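Local coordinates for protein methyltransferase (Streptomyces avermitilis, PDB 3GO4) that probably transfers a methyl group from S-adenosyl-L-methionine to a substrate not yet identified, and binds the by-product S-adenosyl-L-homocysteine, at residues 25-30 with 42-47; 83-88 with 109-114; 165-170 with 197-202. All coordinates share one frame; numbering follows the deposited sequence.

Contact 1 (25-30 with 42-47); sequences ARIYDY and KEAGDA. With SAH (S-adenosyl-L-homocysteine), chain B.
The N-terminal helical cover of the S-adenosyl-L-homocysteine pocket is packed here, where Y30 and I27 of helix 24-32 meet helix 39-51 in a helix-helix contact. The local axes approach to 8.8 Å and cross at -64°. Y30 lies across K42, whose CA sits over the centre of the phenol ring, 3.9 Å from the centroid and 9° off its normal, a CH-pi contact. At the ring's far end Y30 OH donates to D46 OD1 at 2.7 Å, reaching the oxygen on its syn side. The other oxygen, D46 OD2, takes a salt bridge from K42 NZ at 2.6 Å through its syn lone pair; the lysine chain bends at its last torsion and brings NZ to that oxygen. Both carboxylate oxygens are therefore held. G45 CA lies 4.3 Å from Y30 CD2, and I27 CD1 packs on A44 CB at 3.6 Å. Y28, whose side chain leaves the same helix toward the ligand, has its CG anti to the backbone N (chi1 -179°); this carries the ring to the homocysteine end, where Y28 OH, also hydrogen-bonded to N62, donates to SAH O at 2.7 Å.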
loop_
_atom_site.group_PDB
_atom_site.type_symbol
_atom_site.label_atom_id
_atom_site.label_comp_id
_atom_site.label_asym_id
_atom_site.label_seq_id
_atom_site.Cartn_x
_atom_site.Cartn_y
_atom_site.Cartn_z
ATOM N N ALA A 25 3.856 1.594 -10.191
ATOM C CA ALA A 25 4.719 0.661 -9.448
ATOM C C ALA A 25 6.203 0.836 -9.747
ATOM O O ALA A 25 7.051 0.695 -8.877
ATOM C CB ALA A 25 4.313 -0.809 -9.712
ATOM N N ARG A 26 6.484 1.130 -10.992
ATOM C CA ARG A 26 7.818 1.279 -11.546
ATOM C C ARG A 26 8.441 2.612 -11.207
ATOM O O ARG A 26 9.623 2.655 -10.852
ATOM C CB ARG A 26 7.726 1.065 -13.072
ATOM C CG ARG A 26 7.102 -0.265 -13.445
ATOM C CD ARG A 26 6.815 -0.360 -14.934
ATOM N NE ARG A 26 5.757 -1.327 -15.244
ATOM C CZ ARG A 26 5.387 -1.671 -16.485
ATOM N NH1 ARG A 26 6.032 -1.181 -17.542
ATOM N NH2 ARG A 26 4.416 -2.568 -16.659
ATOM N N ILE A 27 7.668 3.703 -11.358
ATOM C CA ILE A 27 8.112 5.037 -10.905
ATOM C C ILE A 27 8.507 4.885 -9.428
ATOM O O ILE A 27 9.646 5.210 -9.025
ATOM C CB ILE A 27 6.988 6.090 -11.020
ATOM C CG1 ILE A 27 6.732 6.440 -12.491
ATOM C CG2 ILE A 27 7.336 7.338 -10.226
ATOM C CD1 ILE A 27 5.437 7.269 -12.738
ATOM N N TYR A 28 7.572 4.345 -8.636
ATOM C CA TYR A 28 7.814 4.064 -7.179
ATOM C C TYR A 28 9.104 3.293 -6.960
ATOM O O TYR A 28 9.939 3.696 -6.165
ATOM C CB TYR A 28 6.596 3.301 -6.600
ATOM C CG TYR A 28 6.612 2.935 -5.118
ATOM C CD1 TYR A 28 6.924 3.867 -4.146
ATOM C CD2 TYR A 28 6.210 1.665 -4.678
ATOM C CE1 TYR A 28 6.901 3.547 -2.783
ATOM C CE2 TYR A 28 6.198 1.340 -3.297
ATOM C CZ TYR A 28 6.528 2.292 -2.362
ATOM O OH TYR A 28 6.488 2.029 -1.005
ATOM N N ASP A 29 9.284 2.193 -7.695
ATOM C CA ASP A 29 10.446 1.359 -7.512
ATOM C C ASP A 29 11.705 2.119 -7.902
ATOM O O ASP A 29 12.720 2.011 -7.249
ATOM C CB ASP A 29 10.350 0.078 -8.347
ATOM C CG ASP A 29 11.371 -0.942 -7.941
ATOM O OD1 ASP A 29 11.246 -1.432 -6.818
ATOM O OD2 ASP A 29 12.286 -1.239 -8.721
ATOM N N TYR A 30 11.622 2.905 -8.967
ATOM C CA TYR A 30 12.776 3.705 -9.417
ATOM C C TYR A 30 13.211 4.687 -8.335
ATOM O O TYR A 30 14.393 4.762 -7.971
ATOM C CB TYR A 30 12.433 4.441 -10.710
ATOM C CG TYR A 30 13.391 5.557 -11.022
ATOM C CD1 TYR A 30 14.653 5.283 -11.498
ATOM C CD2 TYR A 30 13.025 6.892 -10.862
ATOM C CE1 TYR A 30 15.554 6.280 -11.772
ATOM C CE2 TYR A 30 13.927 7.913 -11.143
ATOM C CZ TYR A 30 15.186 7.600 -11.603
ATOM O OH TYR A 30 16.105 8.579 -11.907
ATOM N N LYS A 42 11.706 6.362 -15.339
ATOM C CA LYS A 42 12.768 7.225 -14.816
ATOM C C LYS A 42 12.474 8.698 -15.143
ATOM O O LYS A 42 12.669 9.582 -14.306
ATOM C CB LYS A 42 14.120 6.818 -15.402
ATOM C CG LYS A 42 15.254 7.810 -15.113
ATOM C CD LYS A 42 16.572 7.373 -15.697
ATOM C CE LYS A 42 17.724 8.089 -14.983
ATOM N NZ LYS A 42 17.581 9.552 -14.956
ATOM N N GLU A 43 12.014 8.924 -16.374
ATOM C CA GLU A 43 11.674 10.233 -16.907
ATOM C C GLU A 43 10.559 10.860 -16.052
ATOM O O GLU A 43 10.612 12.045 -15.702
ATOM C CB GLU A 43 11.223 10.055 -18.375
ATOM C CG GLU A 43 11.022 11.336 -19.221
ATOM C CD GLU A 43 9.758 12.137 -18.883
ATOM O OE1 GLU A 43 8.947 11.677 -18.032
ATOM O OE2 GLU A 43 9.560 13.226 -19.484
ATOM N N ALA A 44 9.548 10.060 -15.733
ATOM C CA ALA A 44 8.423 10.529 -14.925
ATOM C C ALA A 44 8.903 10.858 -13.506
ATOM O O ALA A 44 8.572 11.906 -12.949
ATOM C CB ALA A 44 7.317 9.480 -14.896
ATOM N N GLY A 45 9.686 9.946 -12.947
ATOM C CA GLY A 45 10.243 10.092 -11.605
ATOM C C GLY A 45 11.083 11.334 -11.420
ATOM O O GLY A 45 10.892 12.084 -10.453
ATOM N N ASP A 46 12.010 11.530 -12.349
ATOM C CA ASP A 46 12.855 12.706 -12.406
ATOM C C ASP A 46 12.051 13.995 -12.609
ATOM O O ASP A 46 12.342 15.002 -11.977
ATOM C CB ASP A 46 13.896 12.571 -13.536
ATOM C CG ASP A 46 14.885 11.455 -13.296
ATOM O OD1 ASP A 46 14.973 10.966 -12.145
ATOM O OD2 ASP A 46 15.611 11.101 -14.260
ATOM N N ALA A 47 11.026 13.975 -13.462
ATOM C CA ALA A 47 10.216 15.181 -13.655
ATOM C C ALA A 47 9.531 15.551 -12.346
ATOM O O ALA A 47 9.533 16.723 -11.958
ATOM C CB ALA A 47 9.175 15.018 -14.767
HETATM N N SAH B . 1.533 -1.237 -1.510
HETATM C CA SAH B . 2.963 -1.039 -1.992
HETATM C CB SAH B . 3.054 -0.563 -3.451
HETATM C CG SAH B . 2.451 0.829 -3.686
HETATM S SD SAH B . 2.493 1.343 -5.389
HETATM C C SAH B . 3.674 -0.067 -1.076
HETATM O O SAH B . 4.882 -0.127 -0.842
HETATM O OXT SAH B . 3.041 0.801 -0.487
HETATM C "C5'" SAH B . 0.837 1.283 -5.991
HETATM C "C4'" SAH B . 0.522 -0.082 -6.574
HETATM O "O4'" SAH B . -0.895 -0.212 -6.722
HETATM C "C3'" SAH B . 1.138 -0.291 -7.947
HETATM O "O3'" SAH B . 1.855 -1.509 -7.934
HETATM C "C2'" SAH B . -0.046 -0.341 -8.886
HETATM O "O2'" SAH B . 0.137 -1.140 -10.036
HETATM C "C1'" SAH B . -1.127 -0.884 -7.959
HETATM N N9 SAH B . -2.489 -0.592 -8.396
HETATM C C8 SAH B . -2.948 0.590 -8.847
HETATM N N7 SAH B . -4.258 0.515 -9.158
HETATM C C5 SAH B . -4.647 -0.741 -8.908
HETATM C C6 SAH B . -5.911 -1.480 -9.009
HETATM N N6 SAH B . -7.000 -0.819 -9.457
HETATM N N1 SAH B . -5.919 -2.785 -8.656
HETATM C C2 SAH B . -4.807 -3.404 -8.173
HETATM N N3 SAH B . -3.609 -2.788 -8.060
HETATM C C4 SAH B . -3.484 -1.480 -8.385
#

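Contact 2 (83-88 with 109-114); sequences LDIGTG and VYVDND. With SAH (S-adenosyl-L-homocysteine), chain B.
Strands 83-85 and 109-112 run parallel, 4.9 Å apart at closest approach and 12° from exact alignment; L83, D84 and I85 pair with V109, Y110 and V111 through a nearly straight bond from D84 N to V109 O (2.9 Å, 164°) and a weak one from V111 N to D84 O. They are the first two strands of the Rossmann-like methyltransferase sheet, joined through helix 95-102 as a beta-alpha-beta unit. On one face L83 CD1 touches both V109 CG1 and V111 CG2, and I85 lies alongside V111. On the other, D84 OD2 meets the edge of the Y110 ring in its plane; Y110 OH itself bonds to H96. D84 OD2 also accepts from T87 OG1 at 2.9 Å, from above the carboxylate plane, while D84 OD1 is held by T165. T87 OG1, beside its own backbone N, in turn accepts from V111 N. V111 O closes the turn after strand 81-85: G86 N and T87 N approach it from opposite faces of its carbonyl plane, the latter with the straighter bond (169°).

The glycine-rich turn G86-T87-G88 lies against the homocysteine and ribose parts of the ligand. G86, at positive phi, sits by the ribose, and G86 O accepts from SAH N at 2.7 Å. D112 ends its strand as the ribose-binding acidic residue: OD2 accepts from SAH O3' at 2.7 Å, and G88 N also approaches it, at a distance too short to be trusted. D112 OD1 accepts SAH O2' at 2.8 Å and, through its anti lone pair, D114 N at 3.0 Å, forming an Asx turn.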
loop_
_atom_site.group_PDB
_atom_site.type_symbol
_atom_site.label_atom_id
_atom_site.label_comp_id
_atom_site.label_asym_id
_atom_site.label_seq_id
_atom_site.Cartn_x
_atom_site.Cartn_y
_atom_site.Cartn_z
ATOM N N LEU A 83 -4.107 -9.727 3.433
ATOM C CA LEU A 83 -4.577 -9.575 2.042
ATOM C C LEU A 83 -4.086 -8.177 1.660
ATOM O O LEU A 83 -4.497 -7.173 2.261
ATOM C CB LEU A 83 -6.084 -9.695 1.923
ATOM C CG LEU A 83 -6.759 -9.406 0.559
ATOM C CD1 LEU A 83 -6.163 -10.243 -0.538
ATOM C CD2 LEU A 83 -8.245 -9.649 0.720
ATOM N N ASP A 84 -3.206 -8.125 0.666
ATOM C CA ASP A 84 -2.501 -6.882 0.268
ATOM C C ASP A 84 -2.902 -6.464 -1.121
ATOM O O ASP A 84 -2.633 -7.184 -2.066
ATOM C CB ASP A 84 -1.026 -7.159 0.303
ATOM C CG ASP A 84 -0.151 -5.935 0.094
ATOM O OD1 ASP A 84 -0.343 -4.857 0.716
ATOM O OD2 ASP A 84 0.834 -6.115 -0.626
ATOM N N ILE A 85 -3.558 -5.310 -1.209
ATOM C CA ILE A 85 -4.092 -4.797 -2.465
ATOM C C ILE A 85 -3.196 -3.661 -2.950
ATOM O O ILE A 85 -3.019 -2.634 -2.264
ATOM C CB ILE A 85 -5.570 -4.337 -2.322
ATOM C CG1 ILE A 85 -6.417 -5.365 -1.584
ATOM C CG2 ILE A 85 -6.227 -4.019 -3.721
ATOM C CD1 ILE A 85 -6.428 -6.770 -2.170
ATOM N N GLY A 86 -2.669 -3.838 -4.162
ATOM C CA GLY A 86 -1.727 -2.908 -4.775
ATOM C C GLY A 86 -0.367 -3.230 -4.199
ATOM O O GLY A 86 0.316 -2.349 -3.647
ATOM N N THR A 87 0.015 -4.497 -4.335
ATOM C CA THR A 87 1.260 -4.980 -3.780
ATOM C C THR A 87 2.488 -4.272 -4.301
ATOM O O THR A 87 3.422 -4.053 -3.553
ATOM C CB THR A 87 1.424 -6.511 -3.993
ATOM O OG1 THR A 87 0.369 -7.171 -3.277
ATOM C CG2 THR A 87 2.794 -7.025 -3.439
ATOM N N GLY A 88 2.501 -3.880 -5.564
ATOM C CA GLY A 88 3.746 -3.293 -6.083
ATOM C C GLY A 88 4.864 -4.288 -6.332
ATOM O O GLY A 88 4.757 -5.510 -6.069
ATOM N N VAL A 109 -1.824 -13.023 0.869
ATOM C CA VAL A 109 -2.243 -12.999 -0.537
ATOM C C VAL A 109 -1.877 -11.614 -1.021
ATOM O O VAL A 109 -2.265 -10.609 -0.410
ATOM C CB VAL A 109 -3.738 -13.254 -0.778
ATOM C CG1 VAL A 109 -4.102 -12.937 -2.234
ATOM C CG2 VAL A 109 -4.091 -14.651 -0.452
ATOM N N TYR A 110 -1.100 -11.569 -2.101
ATOM C CA TYR A 110 -0.633 -10.357 -2.699
ATOM C C TYR A 110 -1.452 -10.146 -3.953
ATOM O O TYR A 110 -1.817 -11.108 -4.626
ATOM C CB TYR A 110 0.778 -10.474 -3.151
ATOM C CG TYR A 110 1.809 -10.487 -2.068
ATOM C CD1 TYR A 110 2.125 -9.331 -1.409
ATOM C CD2 TYR A 110 2.543 -11.613 -1.809
ATOM C CE1 TYR A 110 3.141 -9.308 -0.457
ATOM C CE2 TYR A 110 3.568 -11.596 -0.857
ATOM C CZ TYR A 110 3.854 -10.450 -0.214
ATOM O OH TYR A 110 4.909 -10.413 0.707
ATOM N N VAL A 111 -1.743 -8.898 -4.241
ATOM C CA VAL A 111 -2.595 -8.579 -5.397
ATOM C C VAL A 111 -2.160 -7.300 -6.129
ATOM O O VAL A 111 -1.906 -6.271 -5.489
ATOM C CB VAL A 111 -4.039 -8.355 -4.881
ATOM C CG1 VAL A 111 -4.999 -8.166 -6.042
ATOM C CG2 VAL A 111 -4.513 -9.522 -3.900
ATOM N N ASP A 112 -2.081 -7.326 -7.471
ATOM C CA ASP A 112 -1.719 -6.120 -8.195
ATOM C C ASP A 112 -2.286 -6.261 -9.583
ATOM O O ASP A 112 -2.590 -7.382 -10.007
ATOM C CB ASP A 112 -0.190 -5.901 -8.218
ATOM C CG ASP A 112 0.205 -4.416 -8.287
ATOM O OD1 ASP A 112 0.088 -3.811 -9.337
ATOM O OD2 ASP A 112 0.678 -3.833 -7.274
ATOM N N ASN A 113 -2.513 -5.135 -10.255
ATOM C CA ASN A 113 -2.950 -5.174 -11.652
ATOM C C ASN A 113 -1.861 -4.742 -12.647
ATOM O O ASN A 113 -2.137 -4.607 -13.826
ATOM C CB ASN A 113 -4.216 -4.349 -11.882
ATOM C CG ASN A 113 -3.973 -2.846 -11.804
ATOM O OD1 ASN A 113 -2.910 -2.385 -11.394
ATOM N ND2 ASN A 113 -4.965 -2.072 -12.210
ATOM N N ASP A 114 -0.632 -4.522 -12.195
ATOM C CA ASP A 114 0.435 -4.174 -13.142
ATOM C C ASP A 114 1.078 -5.485 -13.626
ATOM O O ASP A 114 1.629 -6.177 -12.829
ATOM C CB ASP A 114 1.473 -3.257 -12.486
ATOM C CG ASP A 114 2.535 -2.764 -13.475
ATOM O OD1 ASP A 114 2.813 -3.512 -14.455
ATOM O OD2 ASP A 114 3.090 -1.635 -13.261
HETATM N N SAH B . 1.533 -1.237 -1.510
HETATM C CA SAH B . 2.963 -1.039 -1.992
HETATM C CB SAH B . 3.054 -0.563 -3.451
HETATM C CG SAH B . 2.451 0.829 -3.686
HETATM S SD SAH B . 2.493 1.343 -5.389
HETATM C C SAH B . 3.674 -0.067 -1.076
HETATM O O SAH B . 4.882 -0.127 -0.842
HETATM O OXT SAH B . 3.041 0.801 -0.487
HETATM C "C5'" SAH B . 0.837 1.283 -5.991
HETATM C "C4'" SAH B . 0.522 -0.082 -6.574
HETATM O "O4'" SAH B . -0.895 -0.212 -6.722
HETATM C "C3'" SAH B . 1.138 -0.291 -7.947
HETATM O "O3'" SAH B . 1.855 -1.509 -7.934
HETATM C "C2'" SAH B . -0.046 -0.341 -8.886
HETATM O "O2'" SAH B . 0.137 -1.140 -10.036
HETATM C "C1'" SAH B . -1.127 -0.884 -7.959
HETATM N N9 SAH B . -2.489 -0.592 -8.396
HETATM C C8 SAH B . -2.948 0.590 -8.847
HETATM N N7 SAH B . -4.258 0.515 -9.158
HETATM C C5 SAH B . -4.647 -0.741 -8.908
HETATM C C6 SAH B . -5.911 -1.480 -9.009
HETATM N N6 SAH B . -7.000 -0.819 -9.457
HETATM N N1 SAH B . -5.919 -2.785 -8.656
HETATM C C2 SAH B . -4.807 -3.404 -8.173
HETATM N N3 SAH B . -3.609 -2.788 -8.060
HETATM C C4 SAH B . -3.484 -1.480 -8.385
#

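Contact 3 (165-170 with 197-202); sequences TVIAIV and AMSIGT. With SAH (S-adenosyl-L-homocysteine), chain B.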
loop_
_atom_site.group_PDB
_atom_site.type_symbol
_atom_site.label_atom_id
_atom_site.label_comp_id
_atom_site.label_asym_id
_atom_site.label_seq_id
_atom_site.Cartn_x
_atom_site.Cartn_y
_atom_site.Cartn_z
ATOM N N THR A 165 -4.476 -4.856 3.823
ATOM C CA THR A 165 -3.473 -3.796 3.633
ATOM C C THR A 165 -3.714 -3.149 2.274
ATOM O O THR A 165 -3.612 -3.788 1.259
ATOM C CB THR A 165 -2.028 -4.296 3.716
ATOM O OG1 THR A 165 -1.864 -5.495 2.944
ATOM C CG2 THR A 165 -1.623 -4.576 5.170
ATOM N N VAL A 166 -3.999 -1.866 2.300
ATOM C CA VAL A 166 -4.303 -1.102 1.107
ATOM C C VAL A 166 -3.391 0.110 1.169
ATOM O O VAL A 166 -3.770 1.182 1.583
ATOM C CB VAL A 166 -5.819 -0.781 1.079
ATOM C CG1 VAL A 166 -6.208 -0.063 -0.249
ATOM C CG2 VAL A 166 -6.632 -2.061 1.248
ATOM N N ILE A 167 -2.161 -0.076 0.717
ATOM C CA ILE A 167 -1.127 0.906 0.925
ATOM C C ILE A 167 -0.640 1.586 -0.319
ATOM O O ILE A 167 -0.167 0.938 -1.244
ATOM C CB ILE A 167 0.062 0.244 1.677
ATOM C CG1 ILE A 167 -0.496 -0.534 2.892
ATOM C CG2 ILE A 167 1.187 1.294 2.062
ATOM C CD1 ILE A 167 0.544 -1.138 3.870
ATOM N N ALA A 168 -0.735 2.917 -0.306
ATOM C CA ALA A 168 -0.218 3.759 -1.380
ATOM C C ALA A 168 -0.902 3.446 -2.662
ATOM O O ALA A 168 -0.231 3.432 -3.702
ATOM C CB ALA A 168 1.229 3.550 -1.613
ATOM N N ILE A 169 -2.175 3.108 -2.577
ATOM C CA ILE A 169 -2.941 2.803 -3.807
ATOM C C ILE A 169 -4.209 3.603 -3.955
ATOM O O ILE A 169 -4.575 3.977 -5.109
ATOM C CB ILE A 169 -3.247 1.282 -3.925
ATOM C CG1 ILE A 169 -4.194 0.999 -5.119
ATOM C CG2 ILE A 169 -3.967 0.786 -2.730
ATOM C CD1 ILE A 169 -4.367 -0.446 -5.437
ATOM N N VAL A 170 -4.871 3.924 -2.845
ATOM C CA VAL A 170 -6.161 4.592 -2.939
ATOM C C VAL A 170 -6.099 5.987 -3.591
ATOM O O VAL A 170 -7.100 6.466 -4.116
ATOM C CB VAL A 170 -6.917 4.608 -1.573
ATOM C CG1 VAL A 170 -6.405 5.696 -0.629
ATOM C CG2 VAL A 170 -8.371 4.781 -1.814
ATOM N N ALA A 197 -5.422 -1.474 7.193
ATOM C CA ALA A 197 -4.230 -0.598 7.254
ATOM C C ALA A 197 -4.132 0.081 5.904
ATOM O O ALA A 197 -4.170 -0.594 4.883
ATOM C CB ALA A 197 -3.000 -1.374 7.524
HETATM N N MSE A 198 -4.044 1.414 5.905
HETATM C CA MSE A 198 -3.989 2.190 4.699
HETATM C C MSE A 198 -2.952 3.315 4.748
HETATM O O MSE A 198 -2.585 3.811 5.864
HETATM C CB MSE A 198 -5.346 2.847 4.468
HETATM C CG MSE A 198 -6.499 1.924 4.522
HETATM SE SE MSE A 198 -8.010 2.837 3.683
HETATM C CE MSE A 198 -7.325 3.120 1.890
ATOM N N SER A 199 -2.422 3.674 3.585
ATOM C CA SER A 199 -1.628 4.921 3.493
ATOM C C SER A 199 -2.386 5.766 2.461
ATOM O O SER A 199 -2.741 5.274 1.381
ATOM C CB SER A 199 -0.143 4.730 3.159
ATOM O OG SER A 199 0.029 4.206 1.851
ATOM N N ILE A 200 -2.685 7.016 2.815
ATOM C CA ILE A 200 -3.592 7.827 2.005
ATOM C C ILE A 200 -2.906 9.124 1.642
ATOM O O ILE A 200 -2.531 9.911 2.501
ATOM C CB ILE A 200 -4.961 8.090 2.740
ATOM C CG1 ILE A 200 -5.643 6.759 3.097
ATOM C CG2 ILE A 200 -5.894 8.960 1.855
ATOM C CD1 ILE A 200 -6.853 6.895 4.077
ATOM N N GLY A 201 -2.769 9.339 0.337
ATOM C CA GLY A 201 -2.112 10.511 -0.201
ATOM C C GLY A 201 -2.860 11.808 0.071
ATOM O O GLY A 201 -4.102 11.882 -0.037
ATOM N N THR A 202 -2.105 12.839 0.423
ATOM C CA THR A 202 -2.684 14.151 0.749
ATOM C C THR A 202 -1.758 15.261 0.254
ATOM O O THR A 202 -0.572 15.037 0.152
ATOM C CB THR A 202 -2.882 14.300 2.267
ATOM O OG1 THR A 202 -3.401 15.609 2.553
ATOM C CG2 THR A 202 -1.556 14.100 3.001
HETATM N N SAH B . 1.533 -1.237 -1.510
HETATM C CA SAH B . 2.963 -1.039 -1.992
HETATM C CB SAH B . 3.054 -0.563 -3.451
HETATM C CG SAH B . 2.451 0.829 -3.686
HETATM S SD SAH B . 2.493 1.343 -5.389
HETATM C C SAH B . 3.674 -0.067 -1.076
HETATM O O SAH B . 4.882 -0.127 -0.842
HETATM O OXT SAH B . 3.041 0.801 -0.487
HETATM C "C5'" SAH B . 0.837 1.283 -5.991
HETATM C "C4'" SAH B . 0.522 -0.082 -6.574
HETATM O "O4'" SAH B . -0.895 -0.212 -6.722
HETATM C "C3'" SAH B . 1.138 -0.291 -7.947
HETATM O "O3'" SAH B . 1.855 -1.509 -7.934
HETATM C "C2'" SAH B . -0.046 -0.341 -8.886
HETATM O "O2'" SAH B . 0.137 -1.140 -10.036
HETATM C "C1'" SAH B . -1.127 -0.884 -7.959
HETATM N N9 SAH B . -2.489 -0.592 -8.396
HETATM C C8 SAH B . -2.948 0.590 -8.847
HETATM N N7 SAH B . -4.258 0.515 -9.158
HETATM C C5 SAH B . -4.647 -0.741 -8.908
HETATM C C6 SAH B . -5.911 -1.480 -9.009
HETATM N N6 SAH B . -7.000 -0.819 -9.457
HETATM N N1 SAH B . -5.919 -2.785 -8.656
HETATM C C2 SAH B . -4.807 -3.404 -8.173
HETATM N N3 SAH B . -3.609 -2.788 -8.060
HETATM C C4 SAH B . -3.484 -1.480 -8.385
HETATM O O HOH W 1 -4.037 3.367 -0.220
#
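I167 O accepts from the ligand amino nitrogen SAH N at 2.8 Å, just after strand residues T165 and V166. I169 CD1 lies over one face of the adenine, 3.2 Å from SAH C4, while A168 CB touches the homocysteine chain.

Behind this first shell, T165-I167 and A197-G201 pair as parallel strands of a Rossmann-like sheet, their segment axes 14° apart. V166 N to A197 O is the straight bond of the pair (2.9 Å, 175°); the return bond, S199 N to V166 O, is long and weak. Water 1 bridges the two segments, donating to V166 O and S199 O and accepting from V170 N at 2.8 Å. S199 OG accepts a weak, bent bond from A168 N and bonds to N62, itself a ligand residue, so it links its strand to the binding site. On the opposite face of the sheet V166 CG1 and the terminal CE of selenomethionine M198 lie side by side, 4.0 Å apart; the same CE, bent back at chi3 (61°), packs crosswise on V170 CG1 at 3.7 Å, and V170 CG1 also meets I200 CG1.

Helix 179-187 covers this V170 and M198 side through A179 and V183, whereas helix 55-75 lies over I167 and A168. Strand 81-85 pairs with T165 on one flank, and antiparallel strand 269-275 with M198 and I200 on the other.

Following the chain from the N terminus, contact 1 closes first, bringing helices 24-32 and 39-51 together across a short connection. Contact 2 then closes the beta-alpha-beta unit through helix 95-102, and contact 3 closes a later one through helix 179-187. The three follow in series, with neither nesting nor crossing. The centres of contacts 2 and 3 are about 12 Å apart, and neighbouring strands 81-85 and 163-167 join them through probable hydrogen bonds, L83 O with T165 N and D84 OD1 with T165 OG1. Contact 1 reaches contact 2 through the R26-D114 salt bridge, but has no direct touch with contact 3. Helix 24-32, itself packed on helix 39-51, meets the loops following the strands at the ligand.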